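Local structure of ATP synthase subunit s, mitochondrial (Bos taurus, 3E4G) at residues Tyr61-Ile66 / Glu82-Val87; Asn111-Met116 / Leu135-Asn140; Gly125-Lys130 / Ser147-Val152; Leu141-Leu146 / Ser168-Leu173. The protein regulates mitochondrial ATP synthase, is needed for its proton conduction, and promotes ATP synthesis by blocking a proton leak through an alternative exit pathway. The protein carries 1 engineered substitution. All blocks are in the same frame, centred on the assembly; numbering follows the deposited sequence.

Contact 1: Tyr61-Ile66 / Glu82-Val87; sequences YKIQAI and EGLQYV
The start of strand 63-66, with a classic beta bulge where Gln64 and Ala65 both face Arg39, runs against an irregular loop, 82-87, and the two backbones come nearest at Gln64 and Val87, whose CA atoms are 4.5 Å apart. They are joined through a water, which donates to Ile63 O at 2.9 Å and accepts from Tyr86 N at 3.0 Å. The neighbouring carbonyl oxygens Ile63 O and Tyr86 O, both acceptors, sit only 3.2 Å apart; Tyr86 O accepts a hydrogen bond from His41 NE2.

Lys62 suits the surface end because its methylenes are greasy and its tip charged. CG stands anti to the carbonyl carbon and the chain bends at chi2 (-57°), so it runs alongside the Tyr86 ring, pointing the same way, with Lys62 CB 3.7 Å from Tyr86 CD2, while NZ forms a salt bridge with Asp59. An alanine in place of Lys62 would probably leave the CD2-CE2 side of the tyrosine less covered, besides losing the Asp59 bridge. Gln85 CB covers the centre of one ring face.

Inward, branched side chains mesh by their methyls. Ile63 sends CG2 to within 4.1 Å of Val87 CG2 and, on its other branch, CD1 to Leu84 CD1, while Ile66 CD1 crosses obliquely to Val87 CG1. The contact thus grades from apolar interior, through a water-bridged backbone, to an amphipathic lysine-tyrosine pair where LRR 1 meets LRR 2.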
loop_
_atom_site.group_PDB
_atom_site.type_symbol
_atom_site.label_atom_id
_atom_site.label_comp_id
_atom_site.label_asym_id
_atom_site.label_seq_id
_atom_site.Cartn_x
_atom_site.Cartn_y
_atom_site.Cartn_z
ATOM N N TYR A 61 7.558 1.555 -17.203
ATOM C CA TYR A 61 6.693 2.317 -16.279
ATOM C C TYR A 61 6.913 1.814 -14.860
ATOM O O TYR A 61 6.848 0.601 -14.590
ATOM C CB TYR A 61 5.249 2.220 -16.712
ATOM C CG TYR A 61 5.004 2.936 -18.002
ATOM C CD1 TYR A 61 5.149 4.304 -18.058
ATOM C CD2 TYR A 61 4.747 2.222 -19.189
ATOM C CE1 TYR A 61 5.022 4.951 -19.328
ATOM C CE2 TYR A 61 4.601 2.831 -20.458
ATOM C CZ TYR A 61 4.698 4.118 -20.439
ATOM O OH TYR A 61 4.601 4.828 -21.705
ATOM N N LYS A 62 7.171 2.761 -13.983
ATOM C CA LYS A 62 7.494 2.452 -12.572
ATOM C C LYS A 62 6.455 3.113 -11.691
ATOM O O LYS A 62 6.199 4.323 -11.781
ATOM C CB LYS A 62 8.862 3.001 -12.195
ATOM C CG LYS A 62 10.016 2.522 -13.118
ATOM C CD LYS A 62 10.156 1.008 -13.184
ATOM C CE LYS A 62 11.377 0.653 -14.052
ATOM N NZ LYS A 62 11.500 -0.840 -14.192
ATOM N N ILE A 63 5.837 2.328 -10.804
ATOM C CA ILE A 63 4.846 2.891 -9.885
ATOM C C ILE A 63 5.462 3.922 -8.961
ATOM O O ILE A 63 6.442 3.605 -8.248
ATOM C CB ILE A 63 4.149 1.764 -9.082
ATOM C CG1 ILE A 63 3.419 0.796 -10.026
ATOM C CG2 ILE A 63 3.221 2.362 -8.027
ATOM C CD1 ILE A 63 2.932 -0.496 -9.311
ATOM N N GLN A 64 4.879 5.101 -8.919
ATOM C CA GLN A 64 5.219 6.126 -7.943
ATOM C C GLN A 64 4.212 6.199 -6.816
ATOM O O GLN A 64 4.560 6.434 -5.652
ATOM C CB GLN A 64 5.329 7.533 -8.637
ATOM C CG GLN A 64 5.734 8.606 -7.649
ATOM C CD GLN A 64 6.159 9.912 -8.378
ATOM O OE1 GLN A 64 5.627 10.205 -9.447
ATOM N NE2 GLN A 64 7.092 10.646 -7.792
ATOM N N ALA A 65 2.909 6.099 -7.154
ATOM C CA ALA A 65 1.837 6.281 -6.185
ATOM C C ALA A 65 0.791 5.193 -6.399
ATOM O O ALA A 65 0.502 4.777 -7.512
ATOM C CB ALA A 65 1.205 7.672 -6.339
ATOM N N ILE A 66 0.196 4.788 -5.268
ATOM C CA ILE A 66 -0.880 3.805 -5.217
ATOM C C ILE A 66 -2.031 4.415 -4.473
ATOM O O ILE A 66 -1.842 5.007 -3.406
ATOM C CB ILE A 66 -0.416 2.513 -4.514
ATOM C CG1 ILE A 66 0.726 1.872 -5.331
ATOM C CG2 ILE A 66 -1.593 1.553 -4.286
ATOM C CD1 ILE A 66 1.466 0.756 -4.574
ATOM N N GLU A 82 7.107 -6.686 -3.580
ATOM C CA GLU A 82 8.494 -7.038 -3.250
ATOM C C GLU A 82 9.497 -6.487 -4.189
ATOM O O GLU A 82 10.625 -6.159 -3.765
ATOM C CB GLU A 82 8.586 -8.576 -3.185
ATOM C CG GLU A 82 9.815 -9.046 -2.472
ATOM C CD GLU A 82 10.973 -9.031 -3.288
ATOM O OE1 GLU A 82 10.840 -9.275 -4.525
ATOM O OE2 GLU A 82 12.129 -8.859 -2.757
ATOM N N GLY A 83 9.194 -6.447 -5.462
ATOM C CA GLY A 83 10.166 -6.044 -6.525
ATOM C C GLY A 83 10.134 -4.574 -6.911
ATOM O O GLY A 83 10.846 -4.154 -7.847
ATOM N N LEU A 84 9.257 -3.792 -6.285
ATOM C CA LEU A 84 9.048 -2.380 -6.689
ATOM C C LEU A 84 10.076 -1.500 -6.047
ATOM O O LEU A 84 10.267 -1.505 -4.817
ATOM C CB LEU A 84 7.667 -1.925 -6.238
ATOM C CG LEU A 84 6.495 -2.797 -6.782
ATOM C CD1 LEU A 84 5.175 -2.218 -6.288
ATOM C CD2 LEU A 84 6.492 -2.891 -8.264
ATOM N N GLN A 85 10.763 -0.666 -6.865
ATOM C CA GLN A 85 11.882 0.123 -6.341
ATOM C C GLN A 85 11.574 1.568 -6.077
ATOM O O GLN A 85 12.387 2.247 -5.405
ATOM C CB GLN A 85 13.084 0.046 -7.335
ATOM C CG GLN A 85 13.466 -1.403 -7.715
ATOM C CD GLN A 85 13.866 -2.197 -6.533
ATOM O OE1 GLN A 85 14.678 -1.747 -5.702
ATOM N NE2 GLN A 85 13.264 -3.375 -6.386
ATOM N N TYR A 86 10.465 2.098 -6.582
ATOM C CA TYR A 86 10.290 3.552 -6.639
ATOM C C TYR A 86 8.965 4.020 -6.062
ATOM O O TYR A 86 8.517 5.153 -6.338
ATOM C CB TYR A 86 10.460 4.067 -8.080
ATOM C CG TYR A 86 11.669 3.515 -8.768
ATOM C CD1 TYR A 86 12.969 4.004 -8.487
ATOM C CD2 TYR A 86 11.524 2.514 -9.691
ATOM C CE1 TYR A 86 14.069 3.492 -9.141
ATOM C CE2 TYR A 86 12.648 2.020 -10.410
ATOM C CZ TYR A 86 13.897 2.564 -10.135
ATOM O OH TYR A 86 15.021 2.105 -10.818
ATOM N N VAL A 87 8.293 3.196 -5.244
ATOM C CA VAL A 87 6.979 3.604 -4.672
ATOM C C VAL A 87 7.182 4.618 -3.566
ATOM O O VAL A 87 7.845 4.344 -2.561
ATOM C CB VAL A 87 6.220 2.360 -4.173
ATOM C CG1 VAL A 87 4.880 2.827 -3.558
ATOM C CG2 VAL A 87 6.023 1.337 -5.262
HETATM O O HOH W 1 8.194 1.298 -8.299
#

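Contact 2: Asn111-Met116 / Leu135-Asn140; sequences NLQKSM and LHHFRN
Helix 110-115, in LRR 3, packs against the loop that leads from helix 129-134 to strand 143-147 in LRR 4. Phe138 is the apolar centre of the contact. It is the middle of an inverse gamma turn, and with CG anti to the carbonyl carbon (chi1 -68°) its ring lies against the last turn of the helix and Met116, the first residue beyond it. Leu112 CB meets Phe138 CE1, 3.8 Å away, while Gln113 CA lies 3.9 Å from Phe138 CD1. Met116 bends at chi2 and chi3 and lays CG over one face, a CH-pi contact 4.1 Å from the centroid of the Phe138 ring; its SD sits obliquely in a Met-aromatic contact.

In a leucine-rich repeat solenoid successive coils stack side by side, and here the flat, apolar phenylalanine fills the seam between two of them, also touching Met119 on strand 118-122. An alanine here would probably loosen this seam, since the surface that Leu112 and Met116 rest on would be gone.

Toward solvent the packing turns polar. Gln113 stretches out beyond CG past His137, its CG 3.3 Å from His137 O, and its amide works both ways: NE2 donates to Ser107 O, and Gln113 OE1 accepts a weak hydrogen bond from Arg139 NH1 at 3.1 Å, its N-H...O angle 135°. OE1 arrives in plane at the edge of the guanidinium, whose plane stands 81° from the amide. Alongside, Lys114 lends its aliphatic CG to Arg139 NH2.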
loop_
_atom_site.group_PDB
_atom_site.type_symbol
_atom_site.label_atom_id
_atom_site.label_comp_id
_atom_site.label_asym_id
_atom_site.label_seq_id
_atom_site.Cartn_x
_atom_site.Cartn_y
_atom_site.Cartn_z
ATOM N N ASN A 111 12.833 -2.596 0.094
ATOM C CA ASN A 111 12.629 -1.754 -1.073
ATOM C C ASN A 111 11.662 -0.618 -0.760
ATOM O O ASN A 111 11.846 0.526 -1.236
ATOM C CB ASN A 111 12.208 -2.573 -2.276
ATOM C CG ASN A 111 10.996 -3.448 -1.997
ATOM O OD1 ASN A 111 11.073 -4.340 -1.078
ATOM N ND2 ASN A 111 9.921 -3.286 -2.712
ATOM N N LEU A 112 10.586 -0.896 -0.020
ATOM C CA LEU A 112 9.632 0.160 0.382
ATOM C C LEU A 112 10.210 1.021 1.461
ATOM O O LEU A 112 9.976 2.246 1.505
ATOM C CB LEU A 112 8.314 -0.440 0.871
ATOM C CG LEU A 112 7.510 -1.216 -0.206
ATOM C CD1 LEU A 112 6.192 -1.671 0.405
ATOM C CD2 LEU A 112 7.208 -0.318 -1.400
ATOM N N GLN A 113 10.965 0.434 2.417
ATOM C CA GLN A 113 11.603 1.280 3.456
ATOM C C GLN A 113 12.465 2.366 2.794
ATOM O O GLN A 113 12.524 3.500 3.249
ATOM C CB GLN A 113 12.507 0.441 4.357
ATOM C CG GLN A 113 11.744 -0.625 5.138
ATOM C CD GLN A 113 12.715 -1.558 5.901
ATOM O OE1 GLN A 113 13.945 -1.402 5.782
ATOM N NE2 GLN A 113 12.139 -2.488 6.628
ATOM N N LYS A 114 13.167 1.988 1.709
ATOM C CA LYS A 114 14.061 2.946 1.032
ATOM C C LYS A 114 13.338 4.036 0.320
ATOM O O LYS A 114 13.837 5.172 0.267
ATOM C CB LYS A 114 14.975 2.178 0.039
ATOM C CG LYS A 114 15.952 1.260 0.732
ATOM C CD LYS A 114 16.418 0.151 -0.201
ATOM C CE LYS A 114 17.365 -0.830 0.485
ATOM N NZ LYS A 114 17.718 -1.914 -0.391
ATOM N N SER A 115 12.177 3.754 -0.270
ATOM C CA SER A 115 11.529 4.721 -1.181
ATOM C C SER A 115 10.355 5.465 -0.564
ATOM O O SER A 115 10.020 6.562 -1.057
ATOM C CB SER A 115 11.031 3.998 -2.414
ATOM O OG SER A 115 10.103 2.988 -2.093
ATOM N N MET A 116 9.676 4.919 0.447
ATOM C CA MET A 116 8.401 5.479 0.877
ATOM C C MET A 116 8.550 6.830 1.525
ATOM O O MET A 116 9.331 7.027 2.474
ATOM C CB MET A 116 7.720 4.498 1.833
ATOM C CG MET A 116 6.961 3.419 1.077
ATOM S SD MET A 116 5.509 4.027 0.188
ATOM C CE MET A 116 4.449 4.476 1.582
ATOM N N LEU A 135 4.806 0.853 10.887
ATOM C CA LEU A 135 5.233 1.816 9.848
ATOM C C LEU A 135 6.477 2.585 10.206
ATOM O O LEU A 135 7.043 3.272 9.328
ATOM C CB LEU A 135 4.090 2.765 9.496
ATOM C CG LEU A 135 2.795 2.039 9.088
ATOM C CD1 LEU A 135 1.667 3.108 8.936
ATOM C CD2 LEU A 135 3.021 1.152 7.796
ATOM N N HIS A 136 6.930 2.481 11.459
ATOM C CA HIS A 136 8.196 3.168 11.822
ATOM C C HIS A 136 9.379 2.652 10.990
ATOM O O HIS A 136 10.377 3.388 10.847
ATOM C CB HIS A 136 8.487 3.050 13.310
ATOM C CG HIS A 136 9.043 1.782 13.731
ATOM N ND1 HIS A 136 8.315 0.666 14.066
ATOM C CD2 HIS A 136 10.336 1.491 13.986
ATOM C CE1 HIS A 136 9.171 -0.295 14.436
ATOM N NE2 HIS A 136 10.410 0.173 14.358
ATOM N N HIS A 137 9.278 1.487 10.389
ATOM C CA HIS A 137 10.384 1.002 9.532
ATOM C C HIS A 137 10.486 1.804 8.246
ATOM O O HIS A 137 11.522 1.683 7.550
ATOM C CB HIS A 137 10.197 -0.465 9.178
ATOM C CG HIS A 137 10.352 -1.336 10.372
ATOM N ND1 HIS A 137 11.563 -1.506 11.093
ATOM C CD2 HIS A 137 9.444 -2.060 10.992
ATOM C CE1 HIS A 137 11.320 -2.252 12.138
ATOM N NE2 HIS A 137 10.085 -2.717 12.046
ATOM N N PHE A 138 9.478 2.585 7.866
ATOM C CA PHE A 138 9.554 3.495 6.711
ATOM C C PHE A 138 10.316 4.717 7.138
ATOM O O PHE A 138 9.789 5.781 7.450
ATOM C CB PHE A 138 8.159 3.790 6.163
ATOM C CG PHE A 138 7.474 2.644 5.516
ATOM C CD1 PHE A 138 8.101 1.451 5.137
ATOM C CD2 PHE A 138 6.107 2.773 5.155
ATOM C CE1 PHE A 138 7.441 0.494 4.436
ATOM C CE2 PHE A 138 5.449 1.766 4.480
ATOM C CZ PHE A 138 6.110 0.626 4.121
ATOM N N ARG A 139 11.666 4.535 7.176
ATOM C CA ARG A 139 12.562 5.503 7.823
ATOM C C ARG A 139 12.616 6.814 7.125
ATOM O O ARG A 139 13.106 7.797 7.688
ATOM C CB ARG A 139 13.958 4.870 8.009
ATOM C CG ARG A 139 14.626 4.435 6.715
ATOM C CD ARG A 139 15.952 3.767 7.015
ATOM N NE ARG A 139 16.634 3.247 5.810
ATOM C CZ ARG A 139 16.405 2.065 5.290
ATOM N NH1 ARG A 139 15.549 1.218 5.834
ATOM N NH2 ARG A 139 16.999 1.715 4.150
ATOM N N ASN A 140 12.184 6.890 5.841
ATOM C CA ASN A 140 12.177 8.109 5.044
ATOM C C ASN A 140 10.825 8.770 4.983
ATOM O O ASN A 140 10.639 9.774 4.265
ATOM C CB ASN A 140 12.673 7.821 3.639
ATOM C CG ASN A 140 14.077 7.248 3.644
ATOM O OD1 ASN A 140 14.278 6.121 3.090
ATOM N ND2 ASN A 140 15.000 7.913 4.269
#

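Contact 3: Gly125-Lys130 / Ser147-Val152; sequences GNVTDK and SDLPGV
Asp129 and Val152 cross obliquely, the carboxylate of the one lying over the backbone and CG1 of the other. Asp129 CG is anti to its own carbonyl carbon (chi1 -53°), which brings Asp129 OD2 to 3.6 Å from Val152 CG1 and OD1 to 3.3 Å from Gly151 O. Asp129 OD1 and Gly151 O are both acceptors and probably repel, but Lys153 N donates to OD1 and Glu154 N to OD2, so two backbone N-H groups hold the carboxylate.

The other methyl of Val152, CG2, rests against Thr128 C and reaches toward Val127 CG1, while Val127 CG1 also faces Leu149 CD1 at 4.3 Å. These branched residues turn their methyls inward, as suits a buried position. Thr128 instead puts OG1 between its backbone N and carbonyl carbon, the position from which Thr128 OG1 accepts from Lys130 N at 3.1 Å and acts as N-cap of the helix; OG1 is also hydrogen-bonded to Asp100 OD2.

Between these side chains the backbones meet closely. Leu149 to Val152 form a type I turn, and Gly151 is placed so that a CB would be directed at 125-130, 2.5 Å from Val127 O, a clash. Its absence lets Gly151 CA come within 3.4 Å of Val127 O, a CA-H...O contact; a second runs from Thr128 CA to Gly151 O. A water accepts from Gly151 N and donates to Val127 O.

The turn, at the end of LRR 4, links strand 143-147 to helix 155-165, resting on the N-terminal end of helix 129-134 of that repeat, with Ile132 against both valines and Leu149, and Ile158 against Val152.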
loop_
_atom_site.group_PDB
_atom_site.type_symbol
_atom_site.label_atom_id
_atom_site.label_comp_id
_atom_site.label_asym_id
_atom_site.label_seq_id
_atom_site.Cartn_x
_atom_site.Cartn_y
_atom_site.Cartn_z
ATOM N N GLY A 125 -11.179 -0.537 8.811
ATOM C CA GLY A 125 -11.685 -0.783 10.166
ATOM C C GLY A 125 -10.920 -1.757 10.965
ATOM O O GLY A 125 -11.032 -1.731 12.190
ATOM N N ASN A 126 -10.147 -2.689 10.367
ATOM C CA ASN A 126 -9.413 -3.643 11.186
ATOM C C ASN A 126 -8.128 -3.106 11.771
ATOM O O ASN A 126 -7.556 -3.714 12.697
ATOM C CB ASN A 126 -9.041 -4.887 10.383
ATOM C CG ASN A 126 -10.187 -5.710 9.944
ATOM O OD1 ASN A 126 -10.148 -6.141 8.716
ATOM N ND2 ASN A 126 -11.117 -6.001 10.762
ATOM N N VAL A 127 -7.565 -2.008 11.218
ATOM C CA VAL A 127 -6.218 -1.602 11.609
ATOM C C VAL A 127 -6.202 -1.164 13.054
ATOM O O VAL A 127 -7.054 -0.433 13.531
ATOM C CB VAL A 127 -5.763 -0.440 10.661
ATOM C CG1 VAL A 127 -4.478 0.192 11.183
ATOM C CG2 VAL A 127 -5.628 -0.976 9.236
ATOM N N THR A 128 -5.169 -1.620 13.760
ATOM C CA THR A 128 -5.003 -1.218 15.162
ATOM C C THR A 128 -3.687 -0.530 15.349
ATOM O O THR A 128 -2.832 -0.378 14.449
ATOM C CB THR A 128 -5.107 -2.464 16.133
ATOM O OG1 THR A 128 -3.803 -3.114 16.205
ATOM C CG2 THR A 128 -6.200 -3.404 15.766
ATOM N N ASP A 129 -3.441 -0.147 16.619
ATOM C CA ASP A 129 -2.191 0.472 16.985
ATOM C C ASP A 129 -1.000 -0.357 16.527
ATOM O O ASP A 129 0.055 0.205 16.170
ATOM C CB ASP A 129 -2.124 0.676 18.504
ATOM C CG ASP A 129 -3.376 1.441 19.060
ATOM O OD1 ASP A 129 -4.462 0.798 19.123
ATOM O OD2 ASP A 129 -3.252 2.658 19.285
ATOM N N LYS A 130 -1.086 -1.672 16.591
ATOM C CA LYS A 130 0.047 -2.536 16.192
ATOM C C LYS A 130 0.447 -2.358 14.746
ATOM O O LYS A 130 1.634 -2.301 14.392
ATOM C CB LYS A 130 -0.313 -4.012 16.433
ATOM C CG LYS A 130 0.710 -5.019 16.220
ATOM C CD LYS A 130 0.258 -6.406 16.718
ATOM C CE LYS A 130 -0.622 -6.984 15.752
ATOM N NZ LYS A 130 -0.019 -8.005 14.921
ATOM N N SER A 147 -6.969 8.281 9.523
ATOM C CA SER A 147 -8.305 8.813 9.674
ATOM C C SER A 147 -9.317 7.678 9.855
ATOM O O SER A 147 -9.281 6.686 9.104
ATOM C CB SER A 147 -8.691 9.561 8.425
ATOM O OG SER A 147 -10.059 9.950 8.485
ATOM N N ASP A 148 -10.239 7.829 10.811
ATOM C CA ASP A 148 -11.388 6.906 10.935
ATOM C C ASP A 148 -10.856 5.455 11.027
ATOM O O ASP A 148 -11.257 4.574 10.273
ATOM C CB ASP A 148 -12.364 7.067 9.802
ATOM C CG ASP A 148 -13.619 6.182 9.957
ATOM O OD1 ASP A 148 -14.022 5.973 11.137
ATOM O OD2 ASP A 148 -14.165 5.773 8.956
ATOM N N LEU A 149 -9.997 5.222 12.014
ATOM C CA LEU A 149 -9.423 3.883 12.323
ATOM C C LEU A 149 -9.888 3.563 13.698
ATOM O O LEU A 149 -9.174 3.786 14.677
ATOM C CB LEU A 149 -7.891 3.868 12.226
ATOM C CG LEU A 149 -7.337 4.341 10.872
ATOM C CD1 LEU A 149 -5.810 4.251 10.881
ATOM C CD2 LEU A 149 -7.947 3.584 9.697
ATOM N N PRO A 150 -11.126 2.997 13.852
ATOM C CA PRO A 150 -11.644 2.803 15.195
ATOM C C PRO A 150 -10.828 1.877 16.017
ATOM O O PRO A 150 -10.913 1.930 17.254
ATOM C CB PRO A 150 -13.047 2.244 14.894
ATOM C CG PRO A 150 -12.985 1.631 13.557
ATOM C CD PRO A 150 -12.073 2.601 12.800
ATOM N N GLY A 151 -10.043 0.978 15.415
ATOM C CA GLY A 151 -9.179 0.039 16.091
ATOM C C GLY A 151 -7.948 0.647 16.641
ATOM O O GLY A 151 -7.182 -0.024 17.357
ATOM N N VAL A 152 -7.617 1.922 16.325
ATOM C CA VAL A 152 -6.466 2.569 16.841
ATOM C C VAL A 152 -6.930 3.300 18.116
ATOM O O VAL A 152 -7.610 4.336 18.088
ATOM C CB VAL A 152 -5.858 3.571 15.838
ATOM C CG1 VAL A 152 -4.727 4.402 16.526
ATOM C CG2 VAL A 152 -5.309 2.765 14.648
HETATM O O HOH W 2 -9.343 0.741 12.679
#

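Contact 4: Leu141-Leu146 / Ser168-Leu173; sequences LKYLFL and SLELKL
Four backbone hydrogen bonds hold strands 143-146 and 170-173 in parallel register, their axes 4.8 Å apart. Glu170 N donates to Lys142 O, standing above that carbonyl's plane, whereas Leu144 N to Glu170 O, Lys172 N to Leu144 O and Leu146 N to Lys172 O run nearly along the C=O axes, all four at 2.9 Å. CA-H...O contacts fill in between, as from Tyr143 CA to Glu170 O.

Leucines make the apolar face. Leu144 and Leu171 lie side by side, both with CG anti to the backbone N, so that Leu144 CD2 is 3.7 Å from Leu171 CD1; Leu146 CD1 meets Leu173 CD2 at the same distance. Leu169 CD1 packs against the backbone, 3.5 Å from Tyr143 N. This is a beta-alpha-beta crossover: helix 155-165 joins the two strands and lays Phe162 on Leu144 and Leu169, and Val159 on Leu171 and Leu173, compact branches that suit a sheet-helix interface.

The other face carries long, amphipathic or aromatic groups. The Tyr143 ring offers its edge to Glu170, Tyr143 CD1 lying 3.7 Å from the carboxyl carbon Glu170 CD, with ring and carboxylate planes 78° apart. Lys172 runs extended to CE alongside both rings, with Lys172 CG 3.7 Å from Phe145 CD1 and CD 3.5 Å from Tyr143 OH. One water donates to both the backbone Lys142 O and Glu170 OE1, tying the carboxylate to the first rung of the ladder.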
loop_
_atom_site.group_PDB
_atom_site.type_symbol
_atom_site.label_atom_id
_atom_site.label_comp_id
_atom_site.label_asym_id
_atom_site.label_seq_id
_atom_site.Cartn_x
_atom_site.Cartn_y
_atom_site.Cartn_z
ATOM N N LEU A 141 9.835 8.250 5.743
ATOM C CA LEU A 141 8.484 8.809 5.671
ATOM C C LEU A 141 8.470 10.247 6.117
ATOM O O LEU A 141 8.998 10.597 7.182
ATOM C CB LEU A 141 7.535 7.963 6.536
ATOM C CG LEU A 141 6.058 7.892 6.098
ATOM C CD1 LEU A 141 5.965 7.117 4.746
ATOM C CD2 LEU A 141 5.284 7.195 7.172
ATOM N N LYS A 142 7.781 11.075 5.327
ATOM C CA LYS A 142 7.599 12.502 5.630
ATOM C C LYS A 142 6.174 12.851 5.964
ATOM O O LYS A 142 5.958 13.932 6.574
ATOM C CB LYS A 142 8.092 13.349 4.483
ATOM C CG LYS A 142 9.603 13.204 4.183
ATOM C CD LYS A 142 10.414 13.660 5.523
ATOM C CE LYS A 142 10.127 15.110 5.839
ATOM N NZ LYS A 142 11.251 15.638 6.669
ATOM N N TYR A 143 5.209 12.083 5.537
ATOM C CA TYR A 143 3.785 12.394 5.769
ATOM C C TYR A 143 3.053 11.099 6.092
ATOM O O TYR A 143 3.187 10.127 5.311
ATOM C CB TYR A 143 3.185 13.052 4.483
ATOM C CG TYR A 143 1.749 13.448 4.617
ATOM C CD1 TYR A 143 1.389 14.520 5.391
ATOM C CD2 TYR A 143 0.764 12.742 3.962
ATOM C CE1 TYR A 143 0.052 14.905 5.459
ATOM C CE2 TYR A 143 -0.574 13.167 4.009
ATOM C CZ TYR A 143 -0.903 14.243 4.769
ATOM O OH TYR A 143 -2.230 14.707 4.792
ATOM N N LEU A 144 2.276 11.117 7.152
ATOM C CA LEU A 144 1.419 9.961 7.521
ATOM C C LEU A 144 0.098 10.561 7.959
ATOM O O LEU A 144 0.061 11.316 8.936
ATOM C CB LEU A 144 2.035 9.126 8.654
ATOM C CG LEU A 144 1.235 7.910 9.100
ATOM C CD1 LEU A 144 0.983 6.943 7.986
ATOM C CD2 LEU A 144 1.953 7.191 10.276
ATOM N N PHE A 145 -0.952 10.169 7.283
ATOM C CA PHE A 145 -2.318 10.635 7.573
ATOM C C PHE A 145 -3.135 9.403 7.968
ATOM O O PHE A 145 -3.245 8.449 7.182
ATOM C CB PHE A 145 -2.912 11.284 6.322
ATOM C CG PHE A 145 -4.358 11.661 6.388
ATOM C CD1 PHE A 145 -4.927 12.161 7.543
ATOM C CD2 PHE A 145 -5.155 11.470 5.276
ATOM C CE1 PHE A 145 -6.300 12.526 7.530
ATOM C CE2 PHE A 145 -6.502 11.827 5.260
ATOM C CZ PHE A 145 -7.048 12.351 6.414
ATOM N N LEU A 146 -3.695 9.452 9.168
ATOM C CA LEU A 146 -4.546 8.363 9.719
ATOM C C LEU A 146 -5.927 8.939 9.987
ATOM O O LEU A 146 -6.020 9.967 10.678
ATOM C CB LEU A 146 -3.952 7.833 11.025
ATOM C CG LEU A 146 -2.498 7.372 10.926
ATOM C CD1 LEU A 146 -2.007 6.822 12.304
ATOM C CD2 LEU A 146 -2.308 6.327 9.851
ATOM N N SER A 168 10.983 13.845 12.002
ATOM C CA SER A 168 10.629 14.736 10.913
ATOM C C SER A 168 9.251 14.448 10.281
ATOM O O SER A 168 8.880 15.168 9.358
ATOM C CB SER A 168 11.706 14.823 9.895
ATOM O OG SER A 168 11.792 13.669 9.163
ATOM N N LEU A 169 8.581 13.415 10.761
ATOM C CA LEU A 169 7.309 13.014 10.208
ATOM C C LEU A 169 6.199 14.051 10.448
ATOM O O LEU A 169 6.042 14.504 11.604
ATOM C CB LEU A 169 6.873 11.675 10.838
ATOM C CG LEU A 169 5.573 11.084 10.370
ATOM C CD1 LEU A 169 5.615 10.836 8.834
ATOM C CD2 LEU A 169 5.147 9.972 11.300
ATOM N N GLU A 170 5.472 14.496 9.428
ATOM C CA GLU A 170 4.242 15.231 9.608
ATOM C C GLU A 170 3.150 14.184 9.776
ATOM O O GLU A 170 2.824 13.484 8.797
ATOM C CB GLU A 170 4.003 16.055 8.340
ATOM C CG GLU A 170 2.746 16.817 8.401
ATOM C CD GLU A 170 2.451 17.623 7.075
ATOM O OE1 GLU A 170 3.291 17.715 6.179
ATOM O OE2 GLU A 170 1.283 18.213 6.861
ATOM N N LEU A 171 2.619 14.082 11.006
ATOM C CA LEU A 171 1.606 13.078 11.341
ATOM C C LEU A 171 0.315 13.804 11.482
ATOM O O LEU A 171 0.162 14.670 12.380
ATOM C CB LEU A 171 2.035 12.363 12.726
ATOM C CG LEU A 171 1.058 11.293 13.249
ATOM C CD1 LEU A 171 0.981 10.076 12.326
ATOM C CD2 LEU A 171 1.455 10.890 14.645
ATOM N N LYS A 172 -0.653 13.495 10.636
ATOM C CA LYS A 172 -1.956 14.117 10.620
ATOM C C LYS A 172 -2.927 13.055 11.098
ATOM O O LYS A 172 -3.052 11.991 10.477
ATOM C CB LYS A 172 -2.305 14.583 9.244
ATOM C CG LYS A 172 -3.617 15.266 9.165
ATOM C CD LYS A 172 -3.856 15.763 7.756
ATOM C CE LYS A 172 -5.071 16.548 7.653
ATOM N NZ LYS A 172 -5.008 17.851 8.435
ATOM N N LEU A 173 -3.638 13.348 12.185
ATOM C CA LEU A 173 -4.548 12.376 12.814
ATOM C C LEU A 173 -5.965 12.936 12.787
ATOM O O LEU A 173 -6.216 14.062 13.352
ATOM C CB LEU A 173 -4.168 12.113 14.252
ATOM C CG LEU A 173 -2.771 11.521 14.465
ATOM C CD1 LEU A 173 -2.550 11.229 15.958
ATOM C CD2 LEU A 173 -2.527 10.263 13.609
HETATM O O HOH W 3 5.331 16.287 5.063
#

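Contacts 1, 2 and 4 follow one another along the chain, while contact 3 alternates with both 2 and 4. Contact 1 touches contact 2 through polar grips: Ser115 OG reaches Val87 O at 2.7 Å and Asn111 ND2 reaches Leu84 O at 2.8 Å, both probable hydrogen bonds. Contact 2 meets contact 4 through leucines, Leu135 CD1 lying 4.0 Å from Leu144 CD1. The magnesium ion bound at Gly35 and Thr69 is about 10 Å from the Ile66 side chain of contact 1; contacts 2 and 3 lie away from that site. In contact 4 the Phe145 side chain is about 10 Å from that of Thr69, and that of Tyr143 about 4 Å from a Tris molecule probably from the crystallisation liquor.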